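Local coordinates for glycosyl transferase, group 1 family protein (Staphylococcus aureus, PDB 4WAC) that belongs to the group 1 glycosyltransferases of the GT-B clan and carries, besides its two parallel sheets, a long antiparallel sheet, at residues A[134-139]-A[146-151]; A[92-97]-A[154-159]. All blocks are in the same frame, centred on the assembly; numbering follows the deposited sequence.

Contact 1 (A[134-139]-A[146-151])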
loop_
_atom_site.group_PDB
_atom_site.type_symbol
_atom_site.label_atom_id
_atom_site.label_comp_id
_atom_site.label_asym_id
_atom_site.label_seq_id
_atom_site.Cartn_x
_atom_site.Cartn_y
_atom_site.Cartn_z
ATOM N N GLU A 134 26.070 -4.860 23.140
ATOM C CA GLU A 134 24.801 -4.404 22.562
ATOM C C GLU A 134 23.898 -5.539 22.232
ATOM O O GLU A 134 24.355 -6.644 21.925
ATOM C CB GLU A 134 25.039 -3.588 21.296
ATOM C CG GLU A 134 25.892 -2.348 21.582
ATOM C CD GLU A 134 26.257 -1.586 20.341
ATOM O OE1 GLU A 134 26.663 -2.225 19.351
ATOM O OE2 GLU A 134 26.131 -0.347 20.358
ATOM N N LYS A 135 22.608 -5.251 22.241
ATOM C CA LYS A 135 21.623 -6.266 21.912
ATOM C C LYS A 135 20.390 -5.622 21.311
ATOM O O LYS A 135 19.944 -4.557 21.776
ATOM C CB LYS A 135 21.250 -7.071 23.167
ATOM C CG LYS A 135 20.171 -8.124 22.940
ATOM C CD LYS A 135 20.014 -8.992 24.189
ATOM C CE LYS A 135 19.528 -8.146 25.369
ATOM N NZ LYS A 135 19.594 -8.973 26.613
ATOM N N VAL A 136 19.824 -6.251 20.288
ATOM C CA VAL A 136 18.535 -5.779 19.803
ATOM C C VAL A 136 17.565 -6.896 19.856
ATOM O O VAL A 136 17.890 -8.053 19.491
ATOM C CB VAL A 136 18.562 -5.244 18.362
ATOM C CG1 VAL A 136 19.280 -3.915 18.299
ATOM C CG2 VAL A 136 19.189 -6.251 17.408
ATOM N N ILE A 137 16.361 -6.560 20.311
ATOM C CA ILE A 137 15.262 -7.507 20.249
ATOM C C ILE A 137 14.154 -6.999 19.379
ATOM O O ILE A 137 13.529 -5.968 19.679
ATOM C CB ILE A 137 14.688 -7.836 21.631
ATOM C CG1 ILE A 137 15.799 -8.428 22.520
ATOM C CG2 ILE A 137 13.486 -8.837 21.463
ATOM C CD1 ILE A 137 15.323 -8.826 23.910
ATOM N N ASP A 138 13.865 -7.762 18.326
ATOM C CA ASP A 138 12.747 -7.472 17.429
ATOM C C ASP A 138 11.523 -8.364 17.654
ATOM O O ASP A 138 11.630 -9.591 17.589
ATOM C CB ASP A 138 13.245 -7.611 15.991
ATOM C CG ASP A 138 14.301 -6.561 15.659
ATOM O OD1 ASP A 138 14.679 -5.790 16.576
ATOM O OD2 ASP A 138 14.747 -6.489 14.504
ATOM N N PHE A 139 10.361 -7.749 17.893
ATOM C CA PHE A 139 9.129 -8.513 18.084
ATOM C C PHE A 139 8.333 -8.468 16.804
ATOM O O PHE A 139 8.391 -7.461 16.070
ATOM C CB PHE A 139 8.305 -7.992 19.261
ATOM C CG PHE A 139 8.868 -8.400 20.602
ATOM C CD1 PHE A 139 8.840 -9.722 21.009
ATOM C CD2 PHE A 139 9.479 -7.461 21.432
ATOM C CE1 PHE A 139 9.393 -10.103 22.249
ATOM C CE2 PHE A 139 10.023 -7.822 22.666
ATOM C CZ PHE A 139 9.977 -9.136 23.087
ATOM N N ILE A 146 7.148 -5.333 14.412
ATOM C CA ILE A 146 6.455 -4.153 14.886
ATOM C C ILE A 146 7.294 -3.271 15.817
ATOM O O ILE A 146 7.098 -2.046 15.871
ATOM C CB ILE A 146 5.160 -4.511 15.643
ATOM C CG1 ILE A 146 5.433 -5.597 16.683
ATOM C CG2 ILE A 146 4.049 -4.876 14.675
ATOM C CD1 ILE A 146 4.263 -5.783 17.660
ATOM N N GLU A 147 8.194 -3.901 16.569
ATOM C CA GLU A 147 8.966 -3.197 17.580
ATOM C C GLU A 147 10.410 -3.655 17.636
ATOM O O GLU A 147 10.713 -4.836 17.391
ATOM C CB GLU A 147 8.321 -3.388 18.948
ATOM C CG GLU A 147 7.077 -2.502 19.136
ATOM C CD GLU A 147 6.484 -2.655 20.515
ATOM O OE1 GLU A 147 6.469 -3.806 21.004
ATOM O OE2 GLU A 147 6.136 -1.606 21.129
ATOM N N ARG A 148 11.306 -2.733 17.973
ATOM C CA ARG A 148 12.680 -3.128 18.326
ATOM C C ARG A 148 13.116 -2.491 19.621
ATOM O O ARG A 148 13.067 -1.256 19.758
ATOM C CB ARG A 148 13.692 -2.755 17.226
ATOM C CG ARG A 148 15.148 -2.859 17.733
ATOM C CD ARG A 148 16.161 -2.560 16.652
ATOM N NE ARG A 148 16.291 -3.707 15.767
ATOM C CZ ARG A 148 17.189 -3.839 14.789
ATOM N NH1 ARG A 148 18.083 -2.887 14.530
ATOM N NH2 ARG A 148 17.190 -4.944 14.062
ATOM N N PHE A 149 13.532 -3.318 20.575
ATOM C CA PHE A 149 14.135 -2.797 21.797
ATOM C C PHE A 149 15.657 -2.810 21.662
ATOM O O PHE A 149 16.237 -3.872 21.390
ATOM C CB PHE A 149 13.733 -3.627 23.025
ATOM C CG PHE A 149 12.282 -3.468 23.445
ATOM C CD1 PHE A 149 11.278 -4.278 22.885
ATOM C CD2 PHE A 149 11.914 -2.508 24.401
ATOM C CE1 PHE A 149 9.923 -4.145 23.291
ATOM C CE2 PHE A 149 10.565 -2.364 24.810
ATOM C CZ PHE A 149 9.581 -3.197 24.262
ATOM N N SER A 150 16.308 -1.660 21.886
ATOM C CA SER A 150 17.773 -1.608 21.867
ATOM C C SER A 150 18.380 -1.524 23.230
ATOM O O SER A 150 17.950 -0.725 24.079
ATOM C CB SER A 150 18.276 -0.423 21.056
ATOM O OG SER A 150 18.002 -0.628 19.678
ATOM N N PHE A 151 19.446 -2.298 23.407
ATOM C CA PHE A 151 20.102 -2.463 24.687
ATOM C C PHE A 151 21.552 -2.059 24.636
ATOM O O PHE A 151 22.248 -2.348 23.649
ATOM C CB PHE A 151 20.085 -3.938 25.114
ATOM C CG PHE A 151 18.758 -4.461 25.485
ATOM C CD1 PHE A 151 17.829 -4.783 24.500
ATOM C CD2 PHE A 151 18.460 -4.709 26.816
ATOM C CE1 PHE A 151 16.589 -5.343 24.844
ATOM C CE2 PHE A 151 17.235 -5.246 27.184
ATOM C CZ PHE A 151 16.287 -5.583 26.198
#
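Lys135 lays its aliphatic chain alongside Phe151, both side chains pointing the same way from a hydrogen-bonded pair in the hairpin of strands 134-141 and 144-152. With CG anti to the backbone N and a bend at chi3 (64°), the lysine brings CE over the middle of the Phe151 ring, 3.7 Å from its centroid. NZ follows over the same face, 4.5 Å from that centroid, so a CH-pi contact and a cation-pi contact share one ring. Val136, on the other face of the sheet and across from Ser150, lies over one face of the Arg148 guanidinium, its CB 3.8 Å from Arg148 NE. Ile137 returns to the aromatic face: Ile137 N donates to Phe149 O (2.9 Å), and Ile137 CD1 packs obliquely against Phe151, nearest CE1. Asp138 pairs with Arg148 in a side-on, two-pronged salt bridge. NE meets Asp138 OD1 at 2.8 Å and NH2 meets Asp138 OD2 at 2.9 Å, each through a syn lone pair, with the carboxylate and guanidinium planes only 27° apart. Asp138 OD2 also takes a salt bridge from Arg145, so both arginines gather on the one carboxylate, which would offset their positive charges. Phe139 sits near the hairpin's closed end, where its O accepts Ile146 N, and one face of its ring carries Ile137 CG2. Its rim meets the Phe149 rim, with the planes at 86° and neither ring over the other, Phe139 CE2 standing 3.7 Å from Phe149 CE1.

Contact 2 (A[92-97]-A[154-159])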
loop_
_atom_site.group_PDB
_atom_site.type_symbol
_atom_site.label_atom_id
_atom_site.label_comp_id
_atom_site.label_asym_id
_atom_site.label_seq_id
_atom_site.Cartn_x
_atom_site.Cartn_y
_atom_site.Cartn_z
ATOM N N LEU A 92 9.033 -3.572 35.454
ATOM C CA LEU A 92 7.907 -3.903 34.569
ATOM C C LEU A 92 8.279 -3.849 33.109
ATOM O O LEU A 92 7.714 -4.564 32.281
ATOM C CB LEU A 92 6.718 -2.975 34.815
ATOM C CG LEU A 92 6.160 -3.108 36.233
ATOM C CD1 LEU A 92 5.020 -2.128 36.481
ATOM C CD2 LEU A 92 5.725 -4.569 36.499
ATOM N N LEU A 93 9.242 -3.007 32.769
ATOM C CA LEU A 93 9.646 -2.982 31.375
ATOM C C LEU A 93 10.270 -4.307 31.054
ATOM O O LEU A 93 10.005 -4.875 29.994
ATOM C CB LEU A 93 10.614 -1.842 31.083
ATOM C CG LEU A 93 10.998 -1.741 29.610
ATOM C CD1 LEU A 93 9.735 -1.641 28.775
ATOM C CD2 LEU A 93 11.875 -0.508 29.417
ATOM N N TYR A 94 11.050 -4.854 31.986
ATOM C CA TYR A 94 11.794 -6.072 31.664
ATOM C C TYR A 94 10.837 -7.227 31.737
ATOM O O TYR A 94 10.981 -8.210 31.002
ATOM C CB TYR A 94 13.032 -6.264 32.588
ATOM C CG TYR A 94 14.063 -5.230 32.232
ATOM C CD1 TYR A 94 14.957 -5.457 31.188
ATOM C CD2 TYR A 94 14.077 -3.973 32.862
ATOM C CE1 TYR A 94 15.864 -4.473 30.785
ATOM C CE2 TYR A 94 15.012 -2.973 32.486
ATOM C CZ TYR A 94 15.906 -3.247 31.451
ATOM O OH TYR A 94 16.826 -2.291 31.068
ATOM N N LYS A 95 9.830 -7.097 32.594
ATOM C CA LYS A 95 8.822 -8.128 32.692
ATOM C C LYS A 95 7.996 -8.175 31.429
ATOM O O LYS A 95 7.670 -9.234 30.904
ATOM C CB LYS A 95 7.925 -7.883 33.856
ATOM C CG LYS A 95 6.978 -9.001 34.107
ATOM C CD LYS A 95 5.997 -8.592 35.173
ATOM C CE LYS A 95 5.130 -9.752 35.563
ATOM N NZ LYS A 95 4.248 -9.276 36.655
ATOM N N HIS A 96 7.675 -7.007 30.927
ATOM C CA HIS A 96 6.930 -6.920 29.680
ATOM C C HIS A 96 7.673 -7.674 28.563
ATOM O O HIS A 96 7.092 -8.520 27.887
ATOM C CB HIS A 96 6.708 -5.462 29.340
ATOM C CG HIS A 96 6.206 -5.217 27.960
ATOM N ND1 HIS A 96 4.901 -5.439 27.582
ATOM C CD2 HIS A 96 6.841 -4.732 26.862
ATOM C CE1 HIS A 96 4.751 -5.096 26.307
ATOM N NE2 HIS A 96 5.912 -4.673 25.849
ATOM N N ILE A 97 8.969 -7.397 28.420
ATOM C CA ILE A 97 9.808 -8.065 27.422
ATOM C C ILE A 97 9.907 -9.574 27.706
ATOM O O ILE A 97 9.735 -10.401 26.822
ATOM C CB ILE A 97 11.218 -7.443 27.382
ATOM C CG1 ILE A 97 11.121 -6.011 26.855
ATOM C CG2 ILE A 97 12.165 -8.273 26.501
ATOM C CD1 ILE A 97 12.376 -5.206 27.041
ATOM N N ASN A 154 23.020 -4.705 28.609
ATOM C CA ASN A 154 21.777 -5.294 29.103
ATOM C C ASN A 154 20.721 -4.346 29.645
ATOM O O ASN A 154 19.788 -4.780 30.323
ATOM C CB ASN A 154 22.087 -6.334 30.174
ATOM C CG ASN A 154 22.828 -7.512 29.599
ATOM O OD1 ASN A 154 22.262 -8.259 28.802
ATOM N ND2 ASN A 154 24.106 -7.677 29.974
ATOM N N LYS A 155 20.845 -3.059 29.339
ATOM C CA LYS A 155 19.820 -2.101 29.738
ATOM C C LYS A 155 19.170 -1.492 28.502
ATOM O O LYS A 155 19.862 -1.159 27.547
ATOM C CB LYS A 155 20.439 -1.051 30.640
ATOM C CG LYS A 155 20.971 -1.663 31.916
ATOM C CD LYS A 155 21.798 -0.692 32.716
ATOM C CE LYS A 155 21.004 0.497 33.199
ATOM N NZ LYS A 155 21.895 1.566 33.782
ATOM N N VAL A 156 17.838 -1.426 28.477
ATOM C CA VAL A 156 17.139 -0.814 27.354
ATOM C C VAL A 156 17.399 0.683 27.315
ATOM O O VAL A 156 17.316 1.333 28.346
ATOM C CB VAL A 156 15.609 -1.034 27.435
ATOM C CG1 VAL A 156 14.947 -0.488 26.179
ATOM C CG2 VAL A 156 15.284 -2.508 27.522
ATOM N N HIS A 157 17.699 1.254 26.155
ATOM C CA HIS A 157 17.766 2.717 26.087
ATOM C C HIS A 157 16.781 3.253 25.069
ATOM O O HIS A 157 16.363 4.402 25.165
ATOM C CB HIS A 157 19.194 3.207 25.774
ATOM C CG HIS A 157 19.704 2.776 24.432
ATOM N ND1 HIS A 157 19.510 3.517 23.291
ATOM C CD2 HIS A 157 20.377 1.655 24.059
ATOM C CE1 HIS A 157 20.054 2.875 22.258
ATOM N NE2 HIS A 157 20.580 1.749 22.699
ATOM N N MET A 158 16.336 2.398 24.148
ATOM C CA MET A 158 15.471 2.839 23.062
ATOM C C MET A 158 14.495 1.748 22.659
ATOM O O MET A 158 14.832 0.560 22.696
ATOM C CB MET A 158 16.300 3.258 21.822
ATOM C CG MET A 158 15.435 3.808 20.626
ATOM S SD MET A 158 16.476 4.554 19.296
ATOM C CE MET A 158 17.584 3.210 18.890
ATOM N N LYS A 159 13.293 2.173 22.269
ATOM C CA LYS A 159 12.299 1.309 21.620
ATOM C C LYS A 159 11.823 1.972 20.358
ATOM O O LYS A 159 11.441 3.156 20.380
ATOM C CB LYS A 159 11.090 1.033 22.512
ATOM C CG LYS A 159 10.040 0.158 21.800
ATOM C CD LYS A 159 8.865 -0.253 22.715
ATOM C CE LYS A 159 7.792 0.871 22.894
ATOM N NZ LYS A 159 6.897 1.070 21.689
#
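Tyr94 reaches from helix 91-101 to the start of strand 155-162 and accepts the backbone N-H of Val156 on its hydroxyl. The bond is short and fairly straight, Val156 N to Tyr94 OH being 2.9 Å with 160° at the hydrogen, and it ties a strand amide to a helix side chain. Chi1 of -71° sets CG anti to the carbonyl carbon, and the phenol then extends across the gap past the Val156 side chain, which runs the opposite way. Along this passage Tyr94 CE1 lies 3.9 Å from Val156 CG2, in an oblique approach to the ring. Ile97 CD1 meets Val156 CG2 tip to tip at 4.0 Å, while Leu93 CD2 stands farther off, 4.3 Å from Val156 CB. Val156 is thus the one residue of 154-159 in apolar contact with Leu93, Tyr94 and Ile97. This is a helix laid across an antiparallel sheet almost at right angles: the axes of segments 92-97 and 155-159 cross at 91°, 10.3 Å apart at their closest, a spacing bridged by side chains. Further along the strand His157 and Met158 both face Ser150, a classic beta bulge. The packing round Val156 continues into the sheet, where Ile97 touches Ile137 and Phe139 and Leu93 touches Tyr174. Leu93 also meets Thr121 of a second subunit. Toward the turn at Asn154 the contact thins out into solvent. There Lys155 CA approaches the Tyr94 ring edge-on, 3.3 Å from OH, but its CB points away from the helix, and NZ makes a weak hydrogen bond to Glu176 O. Asn154 offers Tyr94 little more than its carbonyl O, 3.9 Å from OH.

Contacts 1 and 2 lie with their centres about 9 Å apart and share one antiparallel sheet, in which strands 144-152 and 155-162 are neighbours. Contact 2 joins residues 92-97 to 154-159, and both segments of contact 1 lie between them in sequence. A probable hydrogen bond joins Ser150 N to Met158 O at 2.8 Å, and a salt bridge joins Glu147 OE2 to Lys159 NZ, also at 2.8 Å. Packing adds Phe151 CE2 against Val156 CG2 at 3.4 Å, so the ring that carries Lys135 in contact 1 also abuts the valine under the helix in contact 2. The centres of contacts 1 and 2 are about 28 and 32 Å from the chain's centre.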